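Local structure of glucokinase (Streptomyces griseus, 3VGL) at residues W175-Y187 with S232-L244. The protein probably phosphorylates D-glucose to glucose 6-phosphate at the expense of ATP, as a zinc-containing glucokinase of the ROK family. Residues are numbered along the deposited sequence; the frame is centred on the assembly and turned at random.
With ANP (phosphoaminophosphonic acid-adenylate ester), chain E; BGC (beta-D-glucopyranose), chain D.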
loop_
_atom_site.group_PDB
_atom_site.type_symbol
_atom_site.label_atom_id
_atom_site.label_comp_id
_atom_site.label_asym_id
_atom_site.label_seq_id
_atom_site.Cartn_x
_atom_site.Cartn_y
_atom_site.Cartn_z
ATOM N N TRP A 175 10.476 -5.486 4.664
ATOM C CA TRP A 175 11.422 -5.169 3.602
ATOM C C TRP A 175 12.059 -6.420 2.963
ATOM O O TRP A 175 12.204 -6.498 1.749
ATOM C CB TRP A 175 12.491 -4.200 4.143
ATOM C CG TRP A 175 13.375 -3.575 3.088
ATOM C CD1 TRP A 175 13.111 -3.426 1.737
ATOM C CD2 TRP A 175 14.607 -2.917 3.335
ATOM N NE1 TRP A 175 14.158 -2.762 1.131
ATOM C CE2 TRP A 175 15.078 -2.425 2.096
ATOM C CE3 TRP A 175 15.369 -2.704 4.494
ATOM C CZ2 TRP A 175 16.301 -1.742 1.973
ATOM C CZ3 TRP A 175 16.577 -2.005 4.380
ATOM C CH2 TRP A 175 17.031 -1.545 3.121
ATOM N N GLU A 176 12.404 -7.408 3.772
ATOM C CA GLU A 176 13.098 -8.560 3.213
ATOM C C GLU A 176 12.262 -9.363 2.226
ATOM O O GLU A 176 12.819 -10.060 1.372
ATOM C CB GLU A 176 13.701 -9.432 4.307
ATOM C CG GLU A 176 12.867 -10.516 4.842
ATOM C CD GLU A 176 13.707 -11.530 5.670
ATOM O OE1 GLU A 176 14.736 -11.133 6.232
ATOM O OE2 GLU A 176 13.308 -12.716 5.746
ATOM N N GLN A 177 10.929 -9.258 2.292
ATOM C CA GLN A 177 10.091 -9.943 1.293
ATOM C C GLN A 177 10.155 -9.287 -0.081
ATOM O O GLN A 177 9.766 -9.912 -1.061
ATOM C CB GLN A 177 8.630 -10.035 1.772
ATOM C CG GLN A 177 8.486 -10.866 3.045
ATOM C CD GLN A 177 9.059 -12.247 2.861
ATOM O OE1 GLN A 177 8.839 -12.904 1.809
ATOM N NE2 GLN A 177 9.821 -12.696 3.847
ATOM N N TYR A 178 10.688 -8.049 -0.121
ATOM C CA TYR A 178 10.782 -7.255 -1.366
ATOM C C TYR A 178 12.210 -7.077 -1.837
ATOM O O TYR A 178 12.447 -6.875 -3.030
ATOM C CB TYR A 178 10.113 -5.881 -1.181
ATOM C CG TYR A 178 8.656 -6.032 -0.796
ATOM C CD1 TYR A 178 7.684 -6.214 -1.772
ATOM C CD2 TYR A 178 8.285 -6.118 0.549
ATOM C CE1 TYR A 178 6.338 -6.402 -1.427
ATOM C CE2 TYR A 178 6.945 -6.300 0.908
ATOM C CZ TYR A 178 5.998 -6.452 -0.090
ATOM O OH TYR A 178 4.651 -6.659 0.201
ATOM N N ALA A 179 13.153 -7.148 -0.905
ATOM C CA ALA A 179 14.572 -7.013 -1.272
ATOM C C ALA A 179 15.371 -8.093 -0.545
ATOM O O ALA A 179 15.583 -8.020 0.684
ATOM C CB ALA A 179 15.091 -5.624 -0.894
ATOM N N SER A 180 15.790 -9.091 -1.308
ATOM C CA SER A 180 16.600 -10.194 -0.805
ATOM C C SER A 180 16.927 -11.030 -2.028
ATOM O O SER A 180 16.387 -10.778 -3.131
ATOM C CB SER A 180 15.819 -11.032 0.222
ATOM O OG SER A 180 14.859 -11.864 -0.433
ATOM N N GLY A 181 17.819 -12.005 -1.854
ATOM C CA GLY A 181 18.078 -12.991 -2.938
ATOM C C GLY A 181 16.820 -13.798 -3.245
ATOM O O GLY A 181 16.523 -14.089 -4.404
ATOM N N ARG A 182 16.058 -14.141 -2.207
ATOM C CA ARG A 182 14.811 -14.876 -2.424
ATOM C C ARG A 182 13.810 -14.069 -3.227
ATOM O O ARG A 182 13.129 -14.644 -4.074
ATOM C CB ARG A 182 14.175 -15.380 -1.119
ATOM C CG ARG A 182 14.834 -16.585 -0.568
ATOM C CD ARG A 182 13.993 -17.201 0.536
ATOM N NE ARG A 182 14.609 -18.463 0.939
ATOM C CZ ARG A 182 14.283 -19.131 2.037
ATOM N NH1 ARG A 182 14.900 -20.268 2.326
ATOM N NH2 ARG A 182 13.348 -18.650 2.845
ATOM N N ALA A 183 13.718 -12.754 -2.955
ATOM C CA ALA A 183 12.836 -11.873 -3.714
ATOM C C ALA A 183 13.300 -11.790 -5.165
ATOM O O ALA A 183 12.477 -11.864 -6.075
ATOM C CB ALA A 183 12.755 -10.466 -3.095
ATOM N N LEU A 184 14.610 -11.655 -5.378
ATOM C CA LEU A 184 15.143 -11.693 -6.749
ATOM C C LEU A 184 14.674 -12.937 -7.519
ATOM O O LEU A 184 14.210 -12.824 -8.664
ATOM C CB LEU A 184 16.673 -11.618 -6.725
ATOM C CG LEU A 184 17.346 -11.641 -8.115
ATOM C CD1 LEU A 184 17.066 -10.324 -8.862
ATOM C CD2 LEU A 184 18.821 -11.844 -7.879
ATOM N N VAL A 185 14.822 -14.110 -6.895
ATOM C CA VAL A 185 14.389 -15.359 -7.511
ATOM C C VAL A 185 12.894 -15.322 -7.793
ATOM O O VAL A 185 12.447 -15.730 -8.873
ATOM C CB VAL A 185 14.786 -16.557 -6.643
ATOM C CG1 VAL A 185 14.157 -17.848 -7.167
ATOM C CG2 VAL A 185 16.298 -16.658 -6.605
ATOM N N ARG A 186 12.118 -14.811 -6.842
ATOM C CA ARG A 186 10.691 -14.664 -7.043
ATOM C C ARG A 186 10.352 -13.796 -8.246
ATOM O O ARG A 186 9.484 -14.160 -9.061
ATOM C CB ARG A 186 9.975 -14.187 -5.781
ATOM C CG ARG A 186 8.564 -14.744 -5.735
ATOM C CD ARG A 186 7.797 -14.239 -4.550
ATOM N NE ARG A 186 7.180 -13.001 -4.959
ATOM C CZ ARG A 186 7.562 -11.814 -4.557
ATOM N NH1 ARG A 186 8.545 -11.691 -3.658
ATOM N NH2 ARG A 186 6.920 -10.753 -5.023
ATOM N N TYR A 187 11.059 -12.672 -8.389
ATOM C CA TYR A 187 10.808 -11.738 -9.476
ATOM C C TYR A 187 11.100 -12.391 -10.804
ATOM O O TYR A 187 10.350 -12.216 -11.768
ATOM C CB TYR A 187 11.658 -10.474 -9.341
ATOM C CG TYR A 187 11.310 -9.668 -8.099
ATOM C CD1 TYR A 187 9.988 -9.595 -7.633
ATOM C CD2 TYR A 187 12.300 -8.986 -7.404
ATOM C CE1 TYR A 187 9.670 -8.851 -6.504
ATOM C CE2 TYR A 187 11.991 -8.243 -6.262
ATOM C CZ TYR A 187 10.679 -8.173 -5.828
ATOM O OH TYR A 187 10.396 -7.455 -4.703
ATOM N N SER A 232 14.331 -8.318 -13.479
ATOM C CA SER A 232 14.269 -8.816 -12.095
ATOM C C SER A 232 15.218 -8.022 -11.191
ATOM O O SER A 232 14.877 -7.693 -10.034
ATOM C CB SER A 232 14.600 -10.306 -12.029
ATOM O OG SER A 232 13.752 -11.048 -12.885
ATOM N N PHE A 233 16.420 -7.743 -11.691
ATOM C CA PHE A 233 17.342 -6.881 -10.976
ATOM C C PHE A 233 16.781 -5.479 -10.812
ATOM O O PHE A 233 16.975 -4.870 -9.748
ATOM C CB PHE A 233 18.730 -6.866 -11.637
ATOM C CG PHE A 233 19.610 -7.984 -11.177
ATOM C CD1 PHE A 233 19.839 -9.072 -12.006
ATOM C CD2 PHE A 233 20.172 -7.988 -9.901
ATOM C CE1 PHE A 233 20.646 -10.135 -11.592
ATOM C CE2 PHE A 233 20.986 -9.052 -9.475
ATOM C CZ PHE A 233 21.216 -10.137 -10.325
ATOM N N ARG A 234 16.076 -4.977 -11.833
ATOM C CA ARG A 234 15.401 -3.660 -11.741
ATOM C C ARG A 234 14.387 -3.634 -10.599
ATOM O O ARG A 234 14.335 -2.665 -9.827
ATOM C CB ARG A 234 14.737 -3.261 -13.076
ATOM C CG ARG A 234 14.005 -1.920 -13.001
ATOM C CD ARG A 234 13.486 -1.448 -14.356
ATOM N NE ARG A 234 13.654 0.005 -14.486
ATOM C CZ ARG A 234 14.740 0.607 -14.979
ATOM N NH1 ARG A 234 14.794 1.931 -15.041
ATOM N NH2 ARG A 234 15.776 -0.105 -15.410
ATOM N N GLU A 235 13.598 -4.707 -10.485
ATOM C CA GLU A 235 12.581 -4.773 -9.434
ATOM C C GLU A 235 13.243 -4.887 -8.059
ATOM O O GLU A 235 12.815 -4.221 -7.105
ATOM C CB GLU A 235 11.591 -5.939 -9.688
ATOM C CG GLU A 235 10.454 -6.062 -8.676
ATOM C CD GLU A 235 9.401 -4.987 -8.778
ATOM O OE1 GLU A 235 9.376 -4.246 -9.782
ATOM O OE2 GLU A 235 8.584 -4.873 -7.835
ATOM N N LEU A 236 14.286 -5.716 -7.956
ATOM C CA LEU A 236 15.043 -5.815 -6.687
ATOM C C LEU A 236 15.579 -4.446 -6.273
ATOM O O LEU A 236 15.451 -4.038 -5.121
ATOM C CB LEU A 236 16.195 -6.821 -6.801
ATOM C CG LEU A 236 17.216 -6.825 -5.665
ATOM C CD1 LEU A 236 16.579 -7.275 -4.344
ATOM C CD2 LEU A 236 18.390 -7.739 -6.039
ATOM N N ALA A 237 16.134 -3.723 -7.245
ATOM C CA ALA A 237 16.703 -2.393 -7.002
ATOM C C ALA A 237 15.674 -1.344 -6.617
ATOM O O ALA A 237 15.976 -0.477 -5.813
ATOM C CB ALA A 237 17.499 -1.935 -8.229
ATOM N N ARG A 238 14.463 -1.432 -7.160
ATOM C CA ARG A 238 13.355 -0.556 -6.778
ATOM C C ARG A 238 13.176 -0.585 -5.269
ATOM O O ARG A 238 13.131 0.454 -4.594
ATOM C CB ARG A 238 12.068 -1.026 -7.494
ATOM C CG ARG A 238 10.735 -0.443 -6.974
ATOM C CD ARG A 238 9.549 -1.256 -7.573
ATOM N NE ARG A 238 8.242 -0.847 -7.058
ATOM C CZ ARG A 238 7.098 -1.514 -7.232
ATOM N NH1 ARG A 238 7.057 -2.649 -7.926
ATOM N NH2 ARG A 238 5.973 -1.035 -6.711
ATOM N N TRP A 239 13.097 -1.795 -4.738
ATOM C CA TRP A 239 12.845 -1.939 -3.309
ATOM C C TRP A 239 14.109 -1.747 -2.481
ATOM O O TRP A 239 14.043 -1.180 -1.360
ATOM C CB TRP A 239 12.238 -3.304 -3.029
ATOM C CG TRP A 239 10.892 -3.446 -3.637
ATOM C CD1 TRP A 239 10.577 -4.125 -4.792
ATOM C CD2 TRP A 239 9.665 -2.934 -3.121
ATOM N NE1 TRP A 239 9.218 -4.035 -5.028
ATOM C CE2 TRP A 239 8.642 -3.307 -4.021
ATOM C CE3 TRP A 239 9.337 -2.178 -1.993
ATOM C CZ2 TRP A 239 7.285 -2.963 -3.804
ATOM C CZ3 TRP A 239 7.973 -1.820 -1.781
ATOM C CH2 TRP A 239 6.986 -2.227 -2.689
ATOM N N ALA A 240 15.254 -2.240 -2.974
ATOM C CA ALA A 240 16.474 -2.089 -2.189
ATOM C C ALA A 240 16.861 -0.601 -2.099
ATOM O O ALA A 240 17.196 -0.101 -1.021
ATOM C CB ALA A 240 17.630 -2.916 -2.807
ATOM N N GLY A 241 16.814 0.081 -3.239
ATOM C CA GLY A 241 17.157 1.516 -3.286
ATOM C C GLY A 241 16.213 2.397 -2.494
ATOM O O GLY A 241 16.670 3.322 -1.809
ATOM N N ALA A 242 14.904 2.137 -2.575
ATOM C CA ALA A 242 13.928 2.895 -1.770
ATOM C C ALA A 242 14.199 2.711 -0.289
ATOM O O ALA A 242 14.121 3.672 0.496
ATOM C CB ALA A 242 12.487 2.490 -2.101
ATOM N N GLY A 243 14.527 1.488 0.115
ATOM C CA GLY A 243 14.844 1.234 1.511
ATOM C C GLY A 243 16.126 1.921 1.940
ATOM O O GLY A 243 16.220 2.399 3.063
ATOM N N LEU A 244 17.155 1.917 1.083
ATOM C CA LEU A 244 18.386 2.661 1.395
ATOM C C LEU A 244 18.111 4.148 1.552
ATOM O O LEU A 244 18.713 4.809 2.419
ATOM C CB LEU A 244 19.460 2.467 0.312
ATOM C CG LEU A 244 20.136 1.095 0.270
ATOM C CD1 LEU A 244 21.181 1.128 -0.826
ATOM C CD2 LEU A 244 20.775 0.680 1.598
HETATM P PB ANP E . 22.605 -17.162 3.103
HETATM O O1B ANP E . 21.356 -16.282 3.209
HETATM O O2B ANP E . 22.419 -18.605 3.471
HETATM N N3B ANP E . 23.838 -16.516 4.105
HETATM P PA ANP E . 23.244 -16.054 0.475
HETATM O O1A ANP E . 24.074 -16.643 -0.668
HETATM O O2A ANP E . 23.666 -14.774 1.127
HETATM O O3A ANP E . 23.063 -17.229 1.567
HETATM O "O5'" ANP E . 21.724 -15.851 -0.012
HETATM C "C5'" ANP E . 20.992 -16.895 -0.662
HETATM C "C4'" ANP E . 19.936 -16.283 -1.557
HETATM O "O4'" ANP E . 20.533 -15.319 -2.436
HETATM C "C3'" ANP E . 19.316 -17.342 -2.433
HETATM O "O3'" ANP E . 17.999 -16.895 -2.768
HETATM C "C2'" ANP E . 20.203 -17.284 -3.649
HETATM O "O2'" ANP E . 19.548 -17.763 -4.811
HETATM C "C1'" ANP E . 20.555 -15.809 -3.775
HETATM N N9 ANP E . 21.938 -15.624 -4.249
HETATM C C8 ANP E . 23.080 -15.954 -3.618
HETATM N N7 ANP E . 24.168 -15.612 -4.379
HETATM C C5 ANP E . 23.681 -15.035 -5.491
HETATM C C6 ANP E . 24.240 -14.448 -6.743
HETATM N N6 ANP E . 25.582 -14.387 -6.947
HETATM N N1 ANP E . 23.363 -13.949 -7.640
HETATM C C2 ANP E . 22.017 -13.986 -7.487
HETATM N N3 ANP E . 21.445 -14.517 -6.380
HETATM C C4 ANP E . 22.218 -15.036 -5.405
HETATM C C2 BGC D . 17.079 -12.106 10.019
HETATM C C3 BGC D . 18.353 -11.334 10.355
HETATM C C4 BGC D . 19.508 -11.730 9.432
HETATM C C5 BGC D . 19.022 -11.610 7.998
HETATM C C6 BGC D . 20.099 -12.020 6.989
HETATM C C1 BGC D . 16.771 -11.911 8.539
HETATM O O1 BGC D . 15.665 -12.679 8.150
HETATM O O2 BGC D . 16.007 -11.517 10.780
HETATM O O3 BGC D . 18.724 -11.552 11.681
HETATM O O4 BGC D . 20.588 -10.835 9.627
HETATM O O5 BGC D . 17.869 -12.406 7.774
HETATM O O6 BGC D . 20.504 -13.363 7.196
#
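The single hydrogen bond across this contact runs from W175 NE1 to W239 O, 3.0 Å long, arriving well above the carbonyl plane; G243 N reaches the same oxygen from the opposite face. Beyond that bond the W175 ring lies against bare backbone, with CZ2 3.3 Å from G243 CA, where any side chain would collide with it.

CH-pi and aromatic contacts follow. E235 CG, anti to the backbone N (chi1 -178°), stands over the centre of the Y187 ring, 3.4 Å from its centroid. The bend at chi2 (72°) brings E235 OE2 to W239 NE1 (3.0 Å), while Y187 OH donates to Y178 O (2.7 Å). The W239 indole carries Y178 CB and CD1 on one face and R238 NE on the other. With W239 replaced by alanine, Y178 and Y187 would probably lose the surface they pack on and E235 OE2 its indole donor. L184 CD1 sits over the F233 ring.

Among the aliphatic groups, L236 CD1 packs on A179.

Segments 181-187 and 232-244 cross at 137°; their parent helices are 181-194, which lines the nucleotide pocket, and 227-251, backed by helix 267-280; F233 reaches helix 215-223, and R238 bridges to D163 of the second subunit.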